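Local coordinates for protein oligogalacturonate lyase (Yersinia enterocolitica subsp. enterocolitica, PDB 3PE7) that probably cleaves short oligogalacturonates in the cytoplasm by beta-elimination, using a seven-bladed beta-propeller that carries manganese and calcium ions, at residues C42-R45 and D46-L50; M105-L109 and A110-E114. All coordinates share one frame; numbering follows the deposited sequence.

Contact 1: C42-R45 and D46-L50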
loop_
_atom_site.group_PDB
_atom_site.type_symbol
_atom_site.label_atom_id
_atom_site.label_comp_id
_atom_site.label_asym_id
_atom_site.label_seq_id
_atom_site.Cartn_x
_atom_site.Cartn_y
_atom_site.Cartn_z
ATOM N N CYS A 42 -0.684 6.089 -7.427
ATOM C CA CYS A 42 -0.549 7.503 -7.050
ATOM C C CYS A 42 0.063 8.423 -8.107
ATOM O O CYS A 42 -0.108 9.617 -8.026
ATOM C CB CYS A 42 0.238 7.683 -5.731
ATOM S SG CYS A 42 1.916 6.969 -5.742
ATOM N N PHE A 43 0.799 7.860 -9.070
ATOM C CA PHE A 43 1.304 8.637 -10.187
ATOM C C PHE A 43 0.342 8.543 -11.358
ATOM O O PHE A 43 -0.188 7.482 -11.614
ATOM C CB PHE A 43 2.661 8.113 -10.660
ATOM C CG PHE A 43 3.783 8.437 -9.745
ATOM C CD1 PHE A 43 4.416 9.677 -9.808
ATOM C CD2 PHE A 43 4.235 7.476 -8.837
ATOM C CE1 PHE A 43 5.508 9.962 -8.954
ATOM C CE2 PHE A 43 5.287 7.761 -7.968
ATOM C CZ PHE A 43 5.930 8.996 -8.038
ATOM N N THR A 44 0.142 9.643 -12.078
ATOM C CA THR A 44 -0.582 9.567 -13.356
ATOM C C THR A 44 0.271 8.753 -14.346
ATOM O O THR A 44 1.464 8.580 -14.142
ATOM C CB THR A 44 -0.944 10.955 -13.927
ATOM O OG1 THR A 44 0.213 11.797 -14.006
ATOM C CG2 THR A 44 -1.982 11.621 -13.042
ATOM N N ARG A 45 -0.350 8.255 -15.404
ATOM C CA ARG A 45 0.348 7.339 -16.321
ATOM C C ARG A 45 1.622 7.924 -16.928
ATOM O O ARG A 45 2.603 7.197 -17.118
ATOM C CB ARG A 45 -0.601 6.873 -17.420
ATOM C CG ARG A 45 -1.689 5.942 -16.905
ATOM C CD ARG A 45 -2.754 5.687 -17.997
ATOM N NE ARG A 45 -3.448 6.902 -18.383
ATOM C CZ ARG A 45 -4.393 6.940 -19.321
ATOM N NH1 ARG A 45 -4.747 5.822 -19.948
ATOM N NH2 ARG A 45 -4.970 8.090 -19.633
ATOM N N ASP A 46 1.621 9.222 -17.210
ATOM C CA ASP A 46 2.794 9.865 -17.800
ATOM C C ASP A 46 3.829 10.325 -16.761
ATOM O O ASP A 46 4.823 10.960 -17.104
ATOM C CB ASP A 46 2.393 11.006 -18.750
ATOM C CG ASP A 46 1.990 12.280 -18.032
ATOM O OD1 ASP A 46 1.779 12.273 -16.788
ATOM O OD2 ASP A 46 1.877 13.314 -18.737
ATOM N N GLY A 47 3.572 10.015 -15.492
ATOM C CA GLY A 47 4.525 10.301 -14.414
ATOM C C GLY A 47 4.603 11.764 -14.006
ATOM O O GLY A 47 5.468 12.126 -13.211
ATOM N N SER A 48 3.697 12.605 -14.514
ATOM C CA SER A 48 3.825 14.052 -14.307
ATOM C C SER A 48 3.109 14.581 -13.080
ATOM O O SER A 48 3.384 15.689 -12.643
ATOM C CB SER A 48 3.369 14.850 -15.552
ATOM O OG SER A 48 1.974 14.749 -15.751
ATOM N N LYS A 49 2.151 13.817 -12.577
ATOM C CA LYS A 49 1.391 14.259 -11.401
ATOM C C LYS A 49 1.376 13.186 -10.323
ATOM O O LYS A 49 1.451 11.989 -10.629
ATOM C CB LYS A 49 -0.013 14.704 -11.807
ATOM C CG LYS A 49 -0.006 16.026 -12.624
ATOM C CD LYS A 49 -1.348 16.264 -13.297
ATOM C CE LYS A 49 -1.267 17.463 -14.238
ATOM N NZ LYS A 49 -0.251 17.246 -15.318
ATOM N N LEU A 50 1.292 13.616 -9.058
ATOM C CA LEU A 50 1.409 12.687 -7.924
ATOM C C LEU A 50 0.381 12.987 -6.831
ATOM O O LEU A 50 0.324 14.093 -6.315
ATOM C CB LEU A 50 2.828 12.749 -7.342
ATOM C CG LEU A 50 3.125 11.984 -6.043
ATOM C CD1 LEU A 50 2.935 10.483 -6.246
ATOM C CD2 LEU A 50 4.526 12.298 -5.536
#
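Leu50 sets its CD1 methyl squarely over the centre of the Phe43 ring, 3.7 Å from the centroid and 10° off the ring normal, a CH-pi contact. With CG anti to the leucine's N (chi1 173°), CD1 is carried over the ring face and also against Cys42 SG, 3.7 Å away. Leu366 of strand 364-369 touches all three side chains, and this end of the contact is buried and tightly packed. Next to it the backbones are bridged at Phe43 and Leu50, and Thr44 N donates to Lys49 O at 3.1 Å. Thr44 OG1, placed between its own N and carbonyl carbon, turns back to accept from Lys49 N at 3.1 Å, with an N-H...O angle of 141°, so the bond is bent. The far end faces solvent and is polar. Asp46 OD1 takes Ser48 OG at 2.7 Å on its syn side and Ser48 N at 3.0 Å from above the carboxylate plane, so two bonds from one residue hold the carboxylate. Arg45, exposed, has its NE in a salt bridge with Asp92. The N-H of Gly47, whose phi is positive, meets Thr44 O from above the carbonyl plane, N to O 2.9 Å, closing a type I beta turn from Thr44 to Gly47, with an Asx turn at Asp46 overlapping it, just ahead of strand 49-54 in a propeller blade.

Contact 2: M105-L109 and A110-E114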
loop_
_atom_site.group_PDB
_atom_site.type_symbol
_atom_site.label_atom_id
_atom_site.label_comp_id
_atom_site.label_asym_id
_atom_site.label_seq_id
_atom_site.Cartn_x
_atom_site.Cartn_y
_atom_site.Cartn_z
ATOM N N MET A 105 -15.744 7.186 -1.734
ATOM C CA MET A 105 -15.979 8.384 -2.533
ATOM C C MET A 105 -15.232 8.305 -3.855
ATOM O O MET A 105 -14.160 7.702 -3.923
ATOM C CB MET A 105 -15.463 9.635 -1.807
ATOM C CG MET A 105 -15.933 9.810 -0.368
ATOM S SD MET A 105 -17.735 10.008 -0.276
ATOM C CE MET A 105 -17.948 11.494 -1.230
ATOM N N ARG A 106 -15.807 8.934 -4.876
ATOM C CA ARG A 106 -15.137 9.197 -6.148
ATOM C C ARG A 106 -15.047 10.696 -6.360
ATOM O O ARG A 106 -16.058 11.422 -6.301
ATOM C CB ARG A 106 -15.888 8.546 -7.322
ATOM C CG ARG A 106 -15.163 8.679 -8.687
ATOM C CD ARG A 106 -16.082 8.225 -9.840
ATOM N NE ARG A 106 -15.421 8.351 -11.144
ATOM C CZ ARG A 106 -15.353 9.465 -11.867
ATOM N NH1 ARG A 106 -15.913 10.601 -11.457
ATOM N NH2 ARG A 106 -14.724 9.441 -13.038
ATOM N N VAL A 107 -13.832 11.182 -6.588
ATOM C CA VAL A 107 -13.628 12.598 -6.841
ATOM C C VAL A 107 -13.260 12.781 -8.317
ATOM O O VAL A 107 -12.270 12.198 -8.788
ATOM C CB VAL A 107 -12.494 13.189 -5.957
ATOM C CG1 VAL A 107 -12.376 14.670 -6.172
ATOM C CG2 VAL A 107 -12.740 12.866 -4.484
ATOM N N ASP A 108 -14.052 13.588 -9.028
ATOM C CA ASP A 108 -13.743 13.982 -10.406
ATOM C C ASP A 108 -12.560 14.945 -10.358
ATOM O O ASP A 108 -12.633 16.000 -9.736
ATOM C CB ASP A 108 -14.975 14.643 -11.049
ATOM C CG ASP A 108 -14.768 14.978 -12.521
ATOM O OD1 ASP A 108 -13.910 15.813 -12.846
ATOM O OD2 ASP A 108 -15.494 14.415 -13.358
ATOM N N LEU A 109 -11.438 14.576 -10.976
ATOM C CA LEU A 109 -10.235 15.403 -10.843
ATOM C C LEU A 109 -10.276 16.728 -11.613
ATOM O O LEU A 109 -9.522 17.652 -11.305
ATOM C CB LEU A 109 -8.974 14.603 -11.171
ATOM C CG LEU A 109 -8.546 13.541 -10.152
ATOM C CD1 LEU A 109 -7.258 12.874 -10.646
ATOM C CD2 LEU A 109 -8.346 14.133 -8.745
ATOM N N ALA A 110 -11.170 16.830 -12.589
ATOM C CA ALA A 110 -11.328 18.067 -13.346
ATOM C C ALA A 110 -12.156 19.092 -12.575
ATOM O O ALA A 110 -11.757 20.251 -12.472
ATOM C CB ALA A 110 -11.958 17.778 -14.704
ATOM N N THR A 111 -13.277 18.647 -12.014
ATOM C CA THR A 111 -14.240 19.522 -11.336
ATOM C C THR A 111 -14.087 19.543 -9.820
ATOM O O THR A 111 -14.475 20.520 -9.179
ATOM C CB THR A 111 -15.698 19.109 -11.643
ATOM O OG1 THR A 111 -15.988 17.850 -11.029
ATOM C CG2 THR A 111 -15.942 19.008 -13.154
ATOM N N LEU A 112 -13.496 18.470 -9.279
ATOM C CA LEU A 112 -13.370 18.200 -7.833
ATOM C C LEU A 112 -14.709 17.884 -7.151
ATOM O O LEU A 112 -14.789 17.787 -5.925
ATOM C CB LEU A 112 -12.580 19.300 -7.098
ATOM C CG LEU A 112 -11.160 19.555 -7.615
ATOM C CD1 LEU A 112 -10.519 20.698 -6.879
ATOM C CD2 LEU A 112 -10.297 18.296 -7.523
ATOM N N GLU A 113 -15.751 17.689 -7.955
ATOM C CA GLU A 113 -17.022 17.202 -7.421
ATOM C C GLU A 113 -16.873 15.760 -6.909
ATOM O O GLU A 113 -16.160 14.948 -7.514
ATOM C CB GLU A 113 -18.130 17.311 -8.490
ATOM C CG GLU A 113 -18.443 18.769 -8.850
ATOM C CD GLU A 113 -19.337 18.931 -10.065
ATOM O OE1 GLU A 113 -19.825 17.924 -10.620
ATOM O OE2 GLU A 113 -19.569 20.088 -10.463
ATOM N N GLU A 114 -17.518 15.456 -5.781
ATOM C CA GLU A 114 -17.471 14.117 -5.211
ATOM C C GLU A 114 -18.826 13.415 -5.248
ATOM O O GLU A 114 -19.872 14.047 -5.137
ATOM C CB GLU A 114 -16.935 14.138 -3.759
ATOM C CG GLU A 114 -15.743 15.072 -3.549
ATOM C CD GLU A 114 -14.936 14.755 -2.296
ATOM O OE1 GLU A 114 -15.167 13.682 -1.657
ATOM O OE2 GLU A 114 -14.073 15.595 -1.951
#
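This is the beta-hairpin that joins strands 103-108 and 114-119 of a propeller blade, and its bend is organised by the carboxylate of Asp108. OD1 of Asp108 accepts from Ala110 N at 2.9 Å and from Thr111 N at 3.0 Å. Both donors come in on the anti side of the oxygen but from opposite faces of the carboxylate plane, so the two N-H groups grip it between them. The group gets there with CG anti to the backbone N (chi1 -175°), beside the carbonyl carbon and over the turn. The carbonyl O of Asp108 takes Leu112 N at 2.7 Å, and Asp108 N reaches Glu113 O at 2.9 Å, nearly in line with that C=O bond, so this aspartate is tied to the loop through its N-H, its carbonyl and its side chain. An ST turn follows, Thr111 OG1 accepting from Glu113 N at 3.1 Å. Beyond the bend, Val107 and Glu114 form a non-hydrogen-bonded pair whose side chains run side by side on one face of the sheet, CG2 of Val107 packing 3.6 Å from Glu114 CD. Met105, bent at both outer torsions, crosses Glu114 at about a right angle, Met105 CE lying 3.6 Å from Glu114 OE1. OE1 is hydrogen-bonded to Tyr97 OH of strand 94-99, and OE2 forms a salt bridge with Lys3. Leu109 and Leu112 both touch Leu75, while strand 94-99 lies beside 103-108 on the other side, and 114-119 is the edge strand of the four-stranded sheet.

Both contacts are bends leading into strands of propeller blades, but they belong to different sheets: 42-50 enters strand 49-54, whereas 105-114 joins 103-108 to 114-119. Contact 1 is partly buried, with an apolar end anchored on a strand of a further sheet; contact 2 lies at the surface, and hydrogen bonds organise its bend. Each has an aspartate oxygen with two donors: an N-H and a hydroxyl of one serine in contact 1, two successive backbone N-H groups in contact 2. In contact 1 the aspartate serves the turn's exposed side, and in contact 2 it stands at the strand's end. Their centres are about 17 Å apart and their nearest atoms about 6 Å, so the two do not touch.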